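Local coordinates for protein leucyl aminopeptidase (Trypanosoma brucei brucei, PDB 5NTD) that probably removes leucine and other amino acids from the N-termini of peptides, as a manganese-bound M17 leucyl aminopeptidase that forms hexamers and is inhibited by bestatin, at residues L64-N68 against P69-E73; D214-P217 against N218-T221. All blocks are in the same frame, centred on the assembly; numbering follows the deposited sequence.

Contact 1. Residues L64-N68 against P69-E73; sequences LPFYN and PAVAE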
ATOM      1  N   LEU G  64      23.639  45.299 -32.661  1.00 40.98           N
ATOM      2  CA  LEU G  64      22.494  45.480 -31.725  1.00 38.29           C
ATOM      3  C   LEU G  64      22.807  46.605 -30.736  1.00 36.56           C
ATOM      4  O   LEU G  64      23.942  46.713 -30.261  1.00 35.33           O
ATOM      5  CB  LEU G  64      22.141  44.160 -31.014  1.00 38.77           C
ATOM      6  CG  LEU G  64      21.600  43.069 -31.969  1.00 38.39           C
ATOM      7  CD1 LEU G  64      21.380  41.776 -31.216  1.00 38.06           C
ATOM      8  CD2 LEU G  64      20.303  43.490 -32.639  1.00 38.89           C
ATOM      9  N   PRO G  65      21.802  47.412 -30.380  1.00 33.12           N
ATOM     10  CA  PRO G  65      22.014  48.627 -29.599  1.00 32.93           C
ATOM     11  C   PRO G  65      22.684  48.465 -28.240  1.00 36.13           C
ATOM     12  O   PRO G  65      23.217  49.427 -27.701  1.00 36.32           O
ATOM     13  CB  PRO G  65      20.597  49.187 -29.413  1.00 32.87           C
ATOM     14  CG  PRO G  65      19.676  48.046 -29.657  1.00 33.34           C
ATOM     15  CD  PRO G  65      20.381  47.168 -30.646  1.00 33.20           C
ATOM     16  N   PHE G  66      22.624  47.274 -27.672  1.00 36.89           N
ATOM     17  CA  PHE G  66      23.161  47.023 -26.307  1.00 34.46           C
ATOM     18  C   PHE G  66      24.532  46.380 -26.361  1.00 34.88           C
ATOM     19  O   PHE G  66      25.094  46.064 -25.324  1.00 36.75           O
ATOM     20  CB  PHE G  66      22.181  46.150 -25.474  1.00 33.58           C
ATOM     21  CG  PHE G  66      21.830  44.851 -26.136  1.00 33.59           C
ATOM     22  CD1 PHE G  66      22.678  43.771 -26.060  1.00 33.72           C
ATOM     23  CD2 PHE G  66      20.663  44.744 -26.904  1.00 34.66           C
ATOM     24  CE1 PHE G  66      22.372  42.584 -26.710  1.00 36.44           C
ATOM     25  CE2 PHE G  66      20.353  43.567 -27.569  1.00 35.99           C
ATOM     26  CZ  PHE G  66      21.200  42.484 -27.473  1.00 36.77           C
ATOM     27  N   TYR G  67      25.008  46.072 -27.551  1.00 33.65           N
ATOM     28  CA  TYR G  67      26.203  45.228 -27.680  1.00 35.91           C
ATOM     29  C   TYR G  67      27.418  46.021 -27.262  1.00 37.28           C
ATOM     30  O   TYR G  67      27.533  47.178 -27.574  1.00 39.77           O
ATOM     31  CB  TYR G  67      26.396  44.710 -29.105  1.00 38.28           C
ATOM     32  CG  TYR G  67      27.447  43.620 -29.244  1.00 40.35           C
ATOM     33  CD1 TYR G  67      28.771  43.918 -29.498  1.00 43.29           C
ATOM     34  CD2 TYR G  67      27.093  42.274 -29.145  1.00 45.44           C
ATOM     35  CE1 TYR G  67      29.727  42.907 -29.633  1.00 47.00           C
ATOM     36  CE2 TYR G  67      28.037  41.253 -29.284  1.00 45.55           C
ATOM     37  CZ  TYR G  67      29.352  41.580 -29.528  1.00 47.02           C
ATOM     38  OH  TYR G  67      30.269  40.567 -29.636  1.00 51.09           O
ATOM     39  N   ASN G  68      28.302  45.376 -26.533  1.00 37.37           N
ATOM     40  CA  ASN G  68      29.590  45.949 -26.167  1.00 35.54           C
ATOM     41  C   ASN G  68      30.520  44.808 -25.763  1.00 34.67           C
ATOM     42  O   ASN G  68      30.143  43.653 -25.885  1.00 38.06           O
ATOM     43  CB  ASN G  68      29.419  47.002 -25.074  1.00 37.04           C
ATOM     44  CG  ASN G  68      29.329  46.408 -23.683  1.00 39.09           C
ATOM     45  OD1 ASN G  68      29.172  45.202 -23.509  1.00 41.10           O
ATOM     46  ND2 ASN G  68      29.422  47.265 -22.677  1.00 40.49           N
ATOM     47  N   PRO G  69      31.734  45.101 -25.286  1.00 33.60           N
ATOM     48  CA  PRO G  69      32.663  43.978 -25.045  1.00 33.89           C
ATOM     49  C   PRO G  69      32.285  43.047 -23.891  1.00 35.54           C
ATOM     50  O   PRO G  69      32.664  41.869 -23.892  1.00 36.69           O
ATOM     51  CB  PRO G  69      33.983  44.691 -24.710  1.00 33.83           C
ATOM     52  CG  PRO G  69      33.856  46.011 -25.416  1.00 33.25           C
ATOM     53  CD  PRO G  69      32.427  46.399 -25.277  1.00 32.16           C
ATOM     54  N   ALA G  70      31.517  43.564 -22.955  1.00 33.34           N
ATOM     55  CA  ALA G  70      30.990  42.731 -21.852  1.00 34.54           C
ATOM     56  C   ALA G  70      29.990  41.689 -22.369  1.00 33.76           C
ATOM     57  O   ALA G  70      30.020  40.514 -22.010  1.00 35.86           O
ATOM     58  CB  ALA G  70      30.336  43.608 -20.791  1.00 36.17           C
ATOM     59  N   VAL G  71      29.130  42.149 -23.252  1.00 32.35           N
ATOM     60  CA  VAL G  71      28.149  41.288 -23.901  1.00 32.65           C
ATOM     61  C   VAL G  71      28.844  40.214 -24.744  1.00 32.42           C
ATOM     62  O   VAL G  71      28.451  39.053 -24.759  1.00 33.24           O
ATOM     63  CB  VAL G  71      27.180  42.086 -24.771  1.00 31.47           C
ATOM     64  CG1 VAL G  71      26.224  41.139 -25.491  1.00 32.07           C
ATOM     65  CG2 VAL G  71      26.388  43.061 -23.919  1.00 31.24           C
ATOM     66  N   ALA G  72      29.893  40.620 -25.420  1.00 32.39           N
ATOM     67  CA  ALA G  72      30.723  39.680 -26.180  1.00 32.62           C
ATOM     68  C   ALA G  72      31.288  38.619 -25.244  1.00 34.10           C
ATOM     69  O   ALA G  72      31.332  37.424 -25.575  1.00 34.81           O
ATOM     70  CB  ALA G  72      31.864  40.396 -26.895  1.00 31.67           C
ATOM     71  N   GLU G  73      31.724  39.057 -24.076  1.00 34.17           N
ATOM     72  CA  GLU G  73      32.270  38.102 -23.069  1.00 36.25           C
ATOM     73  C   GLU G  73      31.146  37.177 -22.533  1.00 35.48           C
ATOM     74  O   GLU G  73      31.371  35.988 -22.297  1.00 34.41           O
ATOM     75  CB  GLU G  73      32.950  38.830 -21.926  1.00 36.55           C
ATOM     76  CG  GLU G  73      33.693  37.938 -20.940  1.00 38.46           C
ATOM     77  CD  GLU G  73      34.836  37.148 -21.543  1.00 40.03           C
ATOM     78  OE1 GLU G  73      35.217  37.458 -22.682  1.00 46.36           O
ATOM     79  OE2 GLU G  73      35.347  36.190 -20.913  1.00 38.39           O
TER
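Asn68 is the N-cap of helix 69-77 in the N-terminal, macro-type domain, and its side chain caps Ala70 and Val71 in the first turn. OD1 accepts from Val71 N at 3.1 Å in a nearly straight bond (167° at the hydrogen), the donor lying almost on the extension of CG-OD1. The second bond, from Ala70 N to the same OD1, is weak and strongly bent. With chi1 at 82°, CG of Asn68 sits between its own backbone N and carbonyl carbon, which swings the amide back over the start of the helix. The backbone carbonyl of Asn68 adds the first i to i+4 helical bond, Ala72 N to Asn68 O at 3.1 Å. A type I turn from Leu64 to Tyr67 leads into the cap. Beyond it, Val71 turns its methyls back on the loop: CG2 packs on Phe66 O and Asn68 OD1, while CG1 reaches the edge of the Phe66 ring, 4.3 Å from CE1. Towards the sheet, Phe66 and Val71 both touch Val102 of strand 99-107, and Phe66 also meets Phe144 edge-to-face. The Tyr67 ring meets the helix start obliquely, CD2 at 3.9 Å from Val71 CG1 and OH at 3.2 Å from Ala72 CB.

Contact 2. Residues D214-P217 against N218-T221; sequences DAPP and NLLT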
ATOM      1  N   ASP G 214      -4.351  27.088 -14.992  1.00 27.12           N
ATOM      2  CA  ASP G 214      -3.783  27.522 -13.677  1.00 26.11           C
ATOM      3  C   ASP G 214      -4.871  27.774 -12.636  1.00 27.08           C
ATOM      4  O   ASP G 214      -4.708  27.519 -11.470  1.00 26.51           O
ATOM      5  CB  ASP G 214      -2.985  28.825 -13.793  1.00 26.13           C
ATOM      6  CG  ASP G 214      -1.529  28.611 -14.186  1.00 26.34           C
ATOM      7  OD1 ASP G 214      -0.986  27.506 -13.976  1.00 24.07           O
ATOM      8  OD2 ASP G 214      -0.962  29.550 -14.764  1.00 24.96           O
ATOM      9  N   ALA G 215      -5.990  28.325 -13.081  1.00 27.87           N
ATOM     10  CA  ALA G 215      -7.032  28.784 -12.166  1.00 26.93           C
ATOM     11  C   ALA G 215      -7.506  27.610 -11.344  1.00 27.04           C
ATOM     12  O   ALA G 215      -7.778  26.537 -11.885  1.00 28.12           O
ATOM     13  CB  ALA G 215      -8.193  29.415 -12.921  1.00 26.48           C
ATOM     14  N   PRO G 216      -7.665  27.813 -10.035  1.00 26.84           N
ATOM     15  CA  PRO G 216      -8.194  26.741  -9.210  1.00 27.23           C
ATOM     16  C   PRO G 216      -9.672  26.552  -9.437  1.00 26.95           C
ATOM     17  O   PRO G 216     -10.334  27.430  -9.956  1.00 27.04           O
ATOM     18  CB  PRO G 216      -7.933  27.239  -7.805  1.00 27.64           C
ATOM     19  CG  PRO G 216      -8.050  28.718  -7.919  1.00 27.51           C
ATOM     20  CD  PRO G 216      -7.441  29.034  -9.257  1.00 27.24           C
ATOM     21  N   PRO G 217     -10.209  25.377  -9.069  1.00 28.03           N
ATOM     22  CA  PRO G 217     -11.589  25.072  -9.438  1.00 26.71           C
ATOM     23  C   PRO G 217     -12.589  25.893  -8.675  1.00 27.14           C
ATOM     24  O   PRO G 217     -13.743  25.892  -9.022  1.00 27.82           O
ATOM     25  CB  PRO G 217     -11.726  23.583  -9.095  1.00 26.80           C
ATOM     26  CG  PRO G 217     -10.345  23.065  -8.953  1.00 27.36           C
ATOM     27  CD  PRO G 217      -9.539  24.218  -8.461  1.00 27.45           C
ATOM     28  N   ASN G 218     -12.157  26.534  -7.596  1.00 27.58           N
ATOM     29  CA  ASN G 218     -13.065  27.450  -6.858  1.00 28.50           C
ATOM     30  C   ASN G 218     -13.356  28.728  -7.660  1.00 28.34           C
ATOM     31  O   ASN G 218     -14.331  29.398  -7.416  1.00 28.83           O
ATOM     32  CB  ASN G 218     -12.611  27.740  -5.425  1.00 28.03           C
ATOM     33  CG  ASN G 218     -11.308  28.457  -5.370  1.00 29.49           C
ATOM     34  OD1 ASN G 218     -10.243  27.854  -5.501  1.00 31.66           O
ATOM     35  ND2 ASN G 218     -11.360  29.759  -5.218  1.00 30.14           N
ATOM     36  N   LEU G 219     -12.513  29.002  -8.654  1.00 28.71           N
ATOM     37  CA  LEU G 219     -12.687  30.142  -9.606  1.00 27.01           C
ATOM     38  C   LEU G 219     -13.187  29.690 -10.962  1.00 27.30           C
ATOM     39  O   LEU G 219     -14.110  30.263 -11.535  1.00 26.03           O
ATOM     40  CB  LEU G 219     -11.396  30.894  -9.790  1.00 26.56           C
ATOM     41  CG  LEU G 219     -10.906  31.625  -8.546  1.00 27.76           C
ATOM     42  CD1 LEU G 219      -9.567  32.292  -8.831  1.00 28.54           C
ATOM     43  CD2 LEU G 219     -11.895  32.673  -8.068  1.00 27.44           C
ATOM     44  N   LEU G 220     -12.556  28.646 -11.482  1.00 27.73           N
ATOM     45  CA  LEU G 220     -12.964  28.076 -12.760  1.00 26.90           C
ATOM     46  C   LEU G 220     -13.811  26.857 -12.538  1.00 26.68           C
ATOM     47  O   LEU G 220     -13.327  25.727 -12.379  1.00 28.25           O
ATOM     48  CB  LEU G 220     -11.782  27.770 -13.673  1.00 28.15           C
ATOM     49  CG  LEU G 220     -12.330  27.404 -15.074  1.00 28.15           C
ATOM     50  CD1 LEU G 220     -12.757  28.630 -15.878  1.00 28.98           C
ATOM     51  CD2 LEU G 220     -11.309  26.640 -15.845  1.00 29.25           C
ATOM     52  N   THR G 221     -15.096  27.097 -12.627  1.00 27.00           N
ATOM     53  CA  THR G 221     -16.132  26.074 -12.453  1.00 26.00           C
ATOM     54  C   THR G 221     -16.799  25.769 -13.781  1.00 26.16           C
ATOM     55  O   THR G 221     -16.506  26.403 -14.793  1.00 27.46           O
ATOM     56  CB  THR G 221     -17.200  26.553 -11.485  1.00 25.54           C
ATOM     57  OG1 THR G 221     -17.980  27.571 -12.111  1.00 25.59           O
ATOM     58  CG2 THR G 221     -16.592  27.106 -10.234  1.00 24.84           C
TER
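Asn218 folds its side chain back over Pro216 because chi1 of 64° places CG between its own backbone N and carbonyl carbon; OD1 then lies 3.3 Å from Pro216 CB and almost as near CG. Leu219 has CG anti to its carbonyl carbon (chi1 -66°), and its extended chain runs beside the same proline ring, pointing the same way, with CD1 at 3.9 Å from Pro216 CD. The polar end of Asn218 has its partner in another chain: OD1 accepts from Ile356 N of the third subunit, whose Asp354 packs on Pro216 and whose Asp355 packs on Pro217 and Asn218, so this turn is part of a subunit interface. The backbone forms an alpha turn in the loop between helix 196-214 and helix 222-236, and the turn itself, residues 214-221, lies in the catalytic domain. Pro216 O is gripped by two amides. Leu220 N approaches in the carbonyl plane, at 3.0 Å and nearly straight (177° at the hydrogen), whereas Leu219 N, also at 3.0 Å, comes from above that plane and not along a lone pair. The first bond closes the alpha turn; the second closes a beta turn from Pro216 to Leu219 inside it. A CA-H...O contact from Pro217 CA to Leu220 O, 3.5 Å, lies across the same turn. On the way in, Ala215 CB meets Leu220 CB at 4.0 Å, and Phe15 of helix 6-20 covers both Ala215 and Leu219. On the way out, Thr221, the N-cap of helix 222-236, lays its CG2 methyl 3.3 Å from Pro217 O.

In the fold
Contact 1 precedes contact 2 along the chain; their centres are about 45 Å apart and their nearest atoms about 29 Å. Residues 64-73 lead into and begin helix 69-77, which packs on strands 83-89 and 99-107 of the six-stranded sheet. Residues 214-221 join helices 196-214 and 222-236 closer to the centre of the chain (about 15 Å, against about 37 Å for contact 1), with the side chain of Pro217 about 12 Å from a manganese ion and from bestatin. Contact 1, beside the second subunit, belongs to the peripheral N-terminal domain, far from the metal site; contact 2 lies at the interface with the third subunit, in the domain that holds the manganese ions.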